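Local coordinates for probable N-glycosylase/DNA lyase (Thermotoga maritima, PDB 3N0U), which belongs to the helix-hairpin-helix superfamily of DNA glycosylases and is built of helices and loops, without strands, at residues E19-E32 with F198-L212. Numbering follows the deposited sequence.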
loop_
_atom_site.group_PDB
_atom_site.type_symbol
_atom_site.label_atom_id
_atom_site.label_comp_id
_atom_site.label_asym_id
_atom_site.label_seq_id
_atom_site.Cartn_x
_atom_site.Cartn_y
_atom_site.Cartn_z
ATOM N N GLU A 19 -3.982 -22.633 5.222
ATOM C CA GLU A 19 -5.148 -21.948 4.697
ATOM C C GLU A 19 -4.783 -21.157 3.453
ATOM O O GLU A 19 -5.555 -21.130 2.495
ATOM C CB GLU A 19 -5.758 -21.019 5.729
ATOM C CG GLU A 19 -6.940 -20.212 5.170
ATOM C CD GLU A 19 -8.064 -21.078 4.541
ATOM O OE1 GLU A 19 -8.263 -22.251 4.953
ATOM O OE2 GLU A 19 -8.756 -20.570 3.631
ATOM N N LEU A 20 -3.610 -20.534 3.457
ATOM C CA LEU A 20 -3.162 -19.809 2.285
ATOM C C LEU A 20 -2.956 -20.767 1.119
ATOM O O LEU A 20 -3.282 -20.434 -0.018
ATOM C CB LEU A 20 -1.872 -19.046 2.558
ATOM C CG LEU A 20 -2.000 -17.793 3.419
ATOM C CD1 LEU A 20 -0.644 -17.414 3.989
ATOM C CD2 LEU A 20 -2.591 -16.631 2.609
ATOM N N GLU A 21 -2.413 -21.945 1.377
ATOM C CA GLU A 21 -2.251 -22.908 0.305
ATOM C C GLU A 21 -3.583 -23.339 -0.284
ATOM O O GLU A 21 -3.662 -23.596 -1.468
ATOM C CB GLU A 21 -1.458 -24.128 0.748
ATOM C CG GLU A 21 -0.020 -23.826 1.182
ATOM C CD GLU A 21 0.934 -23.452 0.067
ATOM O OE1 GLU A 21 0.489 -23.170 -1.058
ATOM O OE2 GLU A 21 2.163 -23.417 0.335
ATOM N N ARG A 22 -4.637 -23.387 0.534
ATOM C CA ARG A 22 -5.934 -23.797 0.021
ATOM C C ARG A 22 -6.566 -22.762 -0.904
ATOM O O ARG A 22 -7.378 -23.125 -1.764
ATOM C CB ARG A 22 -6.911 -24.089 1.154
ATOM C CG ARG A 22 -6.573 -25.288 2.018
ATOM C CD ARG A 22 -7.644 -25.461 3.093
ATOM N NE ARG A 22 -7.248 -26.425 4.112
ATOM C CZ ARG A 22 -6.872 -26.110 5.352
ATOM N NH1 ARG A 22 -6.856 -24.843 5.755
ATOM N NH2 ARG A 22 -6.525 -27.072 6.200
ATOM N N ILE A 23 -6.212 -21.488 -0.742
ATOM C CA ILE A 23 -6.764 -20.457 -1.629
ATOM C C ILE A 23 -5.807 -20.072 -2.732
ATOM O O ILE A 23 -6.155 -19.281 -3.601
ATOM C CB ILE A 23 -7.259 -19.177 -0.881
ATOM C CG1 ILE A 23 -6.178 -18.517 -0.034
ATOM C CG2 ILE A 23 -8.469 -19.512 0.006
ATOM C CD1 ILE A 23 -5.126 -17.752 -0.798
ATOM N N ARG A 24 -4.606 -20.633 -2.715
ATOM C CA ARG A 24 -3.562 -20.165 -3.616
ATOM C C ARG A 24 -3.933 -20.293 -5.082
ATOM O O ARG A 24 -3.771 -19.355 -5.858
ATOM C CB ARG A 24 -2.268 -20.912 -3.341
ATOM C CG ARG A 24 -1.068 -20.319 -4.042
ATOM C CD ARG A 24 0.173 -21.160 -3.710
ATOM N NE ARG A 24 1.405 -20.426 -3.987
ATOM C CZ ARG A 24 2.519 -20.543 -3.287
ATOM N NH1 ARG A 24 3.559 -19.807 -3.627
ATOM N NH2 ARG A 24 2.610 -21.411 -2.266
ATOM N N GLU A 25 -4.459 -21.446 -5.473
ATOM C CA GLU A 25 -4.705 -21.695 -6.889
ATOM C C GLU A 25 -5.756 -20.733 -7.408
ATOM O O GLU A 25 -5.616 -20.178 -8.485
ATOM C CB GLU A 25 -5.177 -23.127 -7.091
ATOM C CG GLU A 25 -5.486 -23.476 -8.533
ATOM C CD GLU A 25 -6.114 -24.859 -8.669
ATOM O OE1 GLU A 25 -7.070 -25.011 -9.466
ATOM O OE2 GLU A 25 -5.654 -25.795 -7.973
ATOM N N GLU A 26 -6.804 -20.528 -6.631
ATOM C CA GLU A 26 -7.885 -19.676 -7.093
ATOM C C GLU A 26 -7.522 -18.201 -7.075
ATOM O O GLU A 26 -8.046 -17.419 -7.874
ATOM C CB GLU A 26 -9.182 -19.941 -6.304
ATOM C CG GLU A 26 -9.219 -19.455 -4.882
ATOM C CD GLU A 26 -10.385 -20.067 -4.118
ATOM O OE1 GLU A 26 -11.099 -19.333 -3.403
ATOM O OE2 GLU A 26 -10.561 -21.289 -4.215
ATOM N N ALA A 27 -6.665 -17.812 -6.135
ATOM C CA ALA A 27 -6.296 -16.419 -5.984
ATOM C C ALA A 27 -5.217 -16.031 -6.971
ATOM O O ALA A 27 -5.111 -14.869 -7.347
ATOM C CB ALA A 27 -5.849 -16.123 -4.557
ATOM N N LYS A 28 -4.412 -16.996 -7.396
ATOM C CA LYS A 28 -3.218 -16.670 -8.173
ATOM C C LYS A 28 -3.487 -15.841 -9.430
ATOM O O LYS A 28 -2.773 -14.875 -9.695
ATOM C CB LYS A 28 -2.434 -17.929 -8.505
ATOM C CG LYS A 28 -1.212 -17.654 -9.345
ATOM C CD LYS A 28 -0.381 -18.892 -9.553
ATOM C CE LYS A 28 0.932 -18.543 -10.264
ATOM N NZ LYS A 28 1.798 -19.739 -10.422
ATOM N N PRO A 29 -4.512 -16.184 -10.213
ATOM C CA PRO A 29 -4.723 -15.356 -11.419
ATOM C C PRO A 29 -5.047 -13.908 -11.080
ATOM O O PRO A 29 -4.630 -12.984 -11.796
ATOM C CB PRO A 29 -5.901 -16.028 -12.141
ATOM C CG PRO A 29 -6.115 -17.332 -11.447
ATOM C CD PRO A 29 -5.474 -17.293 -10.104
ATOM N N LEU A 30 -5.787 -13.693 -10.004
ATOM C CA LEU A 30 -6.095 -12.328 -9.589
ATOM C C LEU A 30 -4.852 -11.602 -9.100
ATOM O O LEU A 30 -4.652 -10.432 -9.396
ATOM C CB LEU A 30 -7.151 -12.335 -8.482
ATOM C CG LEU A 30 -8.526 -12.887 -8.859
ATOM C CD1 LEU A 30 -9.436 -12.781 -7.654
ATOM C CD2 LEU A 30 -9.113 -12.127 -10.040
ATOM N N VAL A 31 -4.041 -12.279 -8.304
ATOM C CA VAL A 31 -2.799 -11.701 -7.811
ATOM C C VAL A 31 -1.878 -11.350 -8.978
ATOM O O VAL A 31 -1.321 -10.257 -9.021
ATOM C CB VAL A 31 -2.115 -12.668 -6.833
ATOM C CG1 VAL A 31 -0.728 -12.178 -6.436
ATOM C CG2 VAL A 31 -2.978 -12.860 -5.593
ATOM N N GLU A 32 -1.733 -12.267 -9.930
ATOM C CA GLU A 32 -0.813 -12.033 -11.032
ATOM C C GLU A 32 -1.312 -10.910 -11.921
ATOM O O GLU A 32 -0.538 -10.084 -12.366
ATOM C CB GLU A 32 -0.582 -13.310 -11.843
ATOM C CG GLU A 32 0.194 -14.365 -11.088
ATOM C CD GLU A 32 1.642 -13.965 -10.871
ATOM O OE1 GLU A 32 2.264 -13.452 -11.841
ATOM O OE2 GLU A 32 2.155 -14.146 -9.744
ATOM N N PHE A 198 6.228 -19.672 2.069
ATOM C CA PHE A 198 5.128 -19.889 1.143
ATOM C C PHE A 198 5.630 -19.905 -0.309
ATOM O O PHE A 198 4.970 -20.431 -1.188
ATOM C CB PHE A 198 4.120 -18.753 1.371
ATOM C CG PHE A 198 2.812 -18.895 0.644
ATOM C CD1 PHE A 198 1.905 -19.858 1.018
ATOM C CD2 PHE A 198 2.467 -18.010 -0.351
ATOM C CE1 PHE A 198 0.670 -19.973 0.363
ATOM C CE2 PHE A 198 1.249 -18.106 -1.007
ATOM C CZ PHE A 198 0.339 -19.078 -0.636
ATOM N N GLY A 199 6.789 -19.309 -0.563
ATOM C CA GLY A 199 7.297 -19.208 -1.923
ATOM C C GLY A 199 6.812 -17.995 -2.709
ATOM O O GLY A 199 6.692 -18.064 -3.929
ATOM N N GLU A 200 6.523 -16.887 -2.030
ATOM C CA GLU A 200 6.168 -15.633 -2.712
ATOM C C GLU A 200 6.958 -14.460 -2.165
ATOM O O GLU A 200 7.378 -14.456 -1.010
ATOM C CB GLU A 200 4.673 -15.303 -2.561
ATOM C CG GLU A 200 3.715 -16.299 -3.186
ATOM C CD GLU A 200 3.748 -16.315 -4.712
ATOM O OE1 GLU A 200 4.001 -15.259 -5.323
ATOM O OE2 GLU A 200 3.504 -17.401 -5.303
ATOM N N SER A 201 7.152 -13.454 -3.006
ATOM C CA SER A 201 7.719 -12.193 -2.566
ATOM C C SER A 201 6.772 -11.505 -1.587
ATOM O O SER A 201 5.567 -11.702 -1.647
ATOM C CB SER A 201 7.925 -11.276 -3.766
ATOM O OG SER A 201 6.660 -10.885 -4.294
ATOM N N PRO A 202 7.310 -10.679 -0.683
ATOM C CA PRO A 202 6.447 -9.919 0.228
ATOM C C PRO A 202 5.326 -9.149 -0.487
ATOM O O PRO A 202 4.194 -9.112 -0.003
ATOM C CB PRO A 202 7.432 -8.944 0.900
ATOM C CG PRO A 202 8.729 -9.718 0.917
ATOM C CD PRO A 202 8.739 -10.459 -0.406
ATOM N N GLY A 203 5.619 -8.558 -1.640
ATOM C CA GLY A 203 4.645 -7.715 -2.308
ATOM C C GLY A 203 3.447 -8.504 -2.815
ATOM O O GLY A 203 2.294 -8.041 -2.740
ATOM N N LYS A 204 3.699 -9.699 -3.350
ATOM C CA LYS A 204 2.603 -10.573 -3.790
ATOM C C LYS A 204 1.952 -11.295 -2.616
ATOM O O LYS A 204 0.738 -11.517 -2.604
ATOM C CB LYS A 204 3.118 -11.602 -4.803
ATOM C CG LYS A 204 3.368 -11.006 -6.154
ATOM C CD LYS A 204 3.765 -12.013 -7.192
ATOM C CE LYS A 204 4.056 -11.306 -8.504
ATOM N NZ LYS A 204 4.520 -12.264 -9.552
ATOM N N PHE A 205 2.761 -11.684 -1.645
ATOM C CA PHE A 205 2.257 -12.384 -0.468
ATOM C C PHE A 205 1.165 -11.555 0.188
ATOM O O PHE A 205 0.151 -12.092 0.620
ATOM C CB PHE A 205 3.396 -12.646 0.525
ATOM C CG PHE A 205 3.021 -13.542 1.655
ATOM C CD1 PHE A 205 2.604 -14.837 1.416
ATOM C CD2 PHE A 205 3.086 -13.099 2.963
ATOM C CE1 PHE A 205 2.255 -15.674 2.459
ATOM C CE2 PHE A 205 2.746 -13.948 4.016
ATOM C CZ PHE A 205 2.337 -15.234 3.752
ATOM N N ASP A 206 1.370 -10.246 0.250
ATOM C CA ASP A 206 0.355 -9.344 0.816
ATOM C C ASP A 206 -1.015 -9.557 0.175
ATOM O O ASP A 206 -2.047 -9.519 0.857
ATOM C CB ASP A 206 0.763 -7.886 0.604
ATOM C CG ASP A 206 -0.276 -6.917 1.097
ATOM O OD1 ASP A 206 -0.327 -6.667 2.326
ATOM O OD2 ASP A 206 -1.025 -6.393 0.255
ATOM N N LEU A 207 -1.040 -9.748 -1.140
ATOM C CA LEU A 207 -2.320 -9.934 -1.831
ATOM C C LEU A 207 -2.957 -11.272 -1.506
ATOM O O LEU A 207 -4.174 -11.362 -1.413
ATOM C CB LEU A 207 -2.169 -9.764 -3.329
ATOM C CG LEU A 207 -1.712 -8.370 -3.743
ATOM C CD1 LEU A 207 -1.589 -8.341 -5.251
ATOM C CD2 LEU A 207 -2.691 -7.297 -3.257
ATOM N N TYR A 208 -2.148 -12.306 -1.315
ATOM C CA TYR A 208 -2.700 -13.579 -0.866
ATOM C C TYR A 208 -3.294 -13.420 0.542
ATOM O O TYR A 208 -4.369 -13.943 0.819
ATOM C CB TYR A 208 -1.639 -14.687 -0.916
ATOM C CG TYR A 208 -1.306 -15.141 -2.316
ATOM C CD1 TYR A 208 -2.115 -16.038 -2.987
ATOM C CD2 TYR A 208 -0.163 -14.689 -2.961
ATOM C CE1 TYR A 208 -1.802 -16.464 -4.269
ATOM C CE2 TYR A 208 0.150 -15.100 -4.243
ATOM C CZ TYR A 208 -0.673 -15.998 -4.881
ATOM O OH TYR A 208 -0.402 -16.415 -6.150
ATOM N N LEU A 209 -2.599 -12.708 1.425
ATOM C CA LEU A 209 -3.092 -12.478 2.787
ATOM C C LEU A 209 -4.440 -11.768 2.754
ATOM O O LEU A 209 -5.362 -12.086 3.514
ATOM C CB LEU A 209 -2.096 -11.649 3.590
ATOM C CG LEU A 209 -0.798 -12.349 4.001
ATOM C CD1 LEU A 209 0.105 -11.359 4.712
ATOM C CD2 LEU A 209 -1.061 -13.550 4.894
ATOM N N TRP A 210 -4.574 -10.786 1.872
ATOM C CA TRP A 210 -5.835 -10.047 1.821
ATOM C C TRP A 210 -6.979 -10.839 1.203
ATOM O O TRP A 210 -8.143 -10.601 1.529
ATOM C CB TRP A 210 -5.662 -8.707 1.107
ATOM C CG TRP A 210 -5.386 -7.595 2.061
ATOM C CD1 TRP A 210 -4.180 -7.045 2.370
ATOM C CD2 TRP A 210 -6.354 -6.911 2.849
ATOM N NE1 TRP A 210 -4.340 -6.050 3.301
ATOM C CE2 TRP A 210 -5.672 -5.945 3.607
ATOM C CE3 TRP A 210 -7.742 -7.018 2.979
ATOM C CZ2 TRP A 210 -6.326 -5.096 4.490
ATOM C CZ3 TRP A 210 -8.394 -6.168 3.851
ATOM C CH2 TRP A 210 -7.686 -5.221 4.598
ATOM N N TYR A 211 -6.655 -11.795 0.337
ATOM C CA TYR A 211 -7.667 -12.667 -0.255
ATOM C C TYR A 211 -8.425 -13.436 0.829
ATOM O O TYR A 211 -9.600 -13.729 0.687
ATOM C CB TYR A 211 -7.033 -13.627 -1.277
ATOM C CG TYR A 211 -8.040 -14.491 -1.986
ATOM C CD1 TYR A 211 -8.660 -14.045 -3.129
ATOM C CD2 TYR A 211 -8.426 -15.731 -1.471
ATOM C CE1 TYR A 211 -9.607 -14.816 -3.776
ATOM C CE2 TYR A 211 -9.353 -16.500 -2.113
ATOM C CZ TYR A 211 -9.963 -16.030 -3.255
ATOM O OH TYR A 211 -10.917 -16.775 -3.898
ATOM N N LEU A 212 -7.755 -13.716 1.928
ATOM C CA LEU A 212 -8.377 -14.490 3.010
ATOM C C LEU A 212 -9.654 -13.873 3.560
ATOM O O LEU A 212 -10.518 -14.592 4.034
ATOM C CB LEU A 212 -7.399 -14.680 4.170
ATOM C CG LEU A 212 -6.127 -15.461 3.875
ATOM C CD1 LEU A 212 -5.253 -15.505 5.155
ATOM C CD2 LEU A 212 -6.450 -16.839 3.402
HETATM O O HOH W 1 1.229 -18.709 -6.258
HETATM O O HOH W 2 1.648 -15.186 -7.284
#
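The guanidinium of Arg24 lies flat over the ring of Phe198, centres 3.8 Å apart and planes 8° from parallel, a stacked cation-pi pair. In Arg24, CG lies opposite the backbone nitrogen (chi1 -169°) and the chain runs out extended along the ring. Its end closes on the Phe198 backbone: NH1 and NH2 both donate to Phe198 O, the latter at 2.8 Å. In the guanidinium plane, NH1 also bonds the anti lone pair of Glu200 OE2 at 2.9 Å, while NH2 reaches Glu21 OE1. Three acceptors thus fix the rotation of the group at the Schellman turn of Gly199.

Tyr208 fits as a knob among Arg24, Ala27, Lys28 and Val31, with Val31 CG2 3.9 Å from its ring centroid, over one face. Its OH accepts from one water and donates to another; these lead to Arg24 NE, both Glu200 oxygens and Glu32 OE2. Glu32 OE2 also takes Lys204 NZ at 3.0 Å in a salt bridge. One turn beyond Tyr208, the Tyr211 ring carries Ala27 CB on a face, and its OH donates to the anti lone pair of Glu26 OE1 at 2.6 Å. Leu20 wedges among Phe198, Phe205, Leu209 and Leu212.

Segments 19-32 and 202-212, their axes 9.8 Å apart at 127°, join helices 13-44 and 202-214; helix 181-198 backs Phe205, and helix 160-168 packs on Leu209 and Leu212.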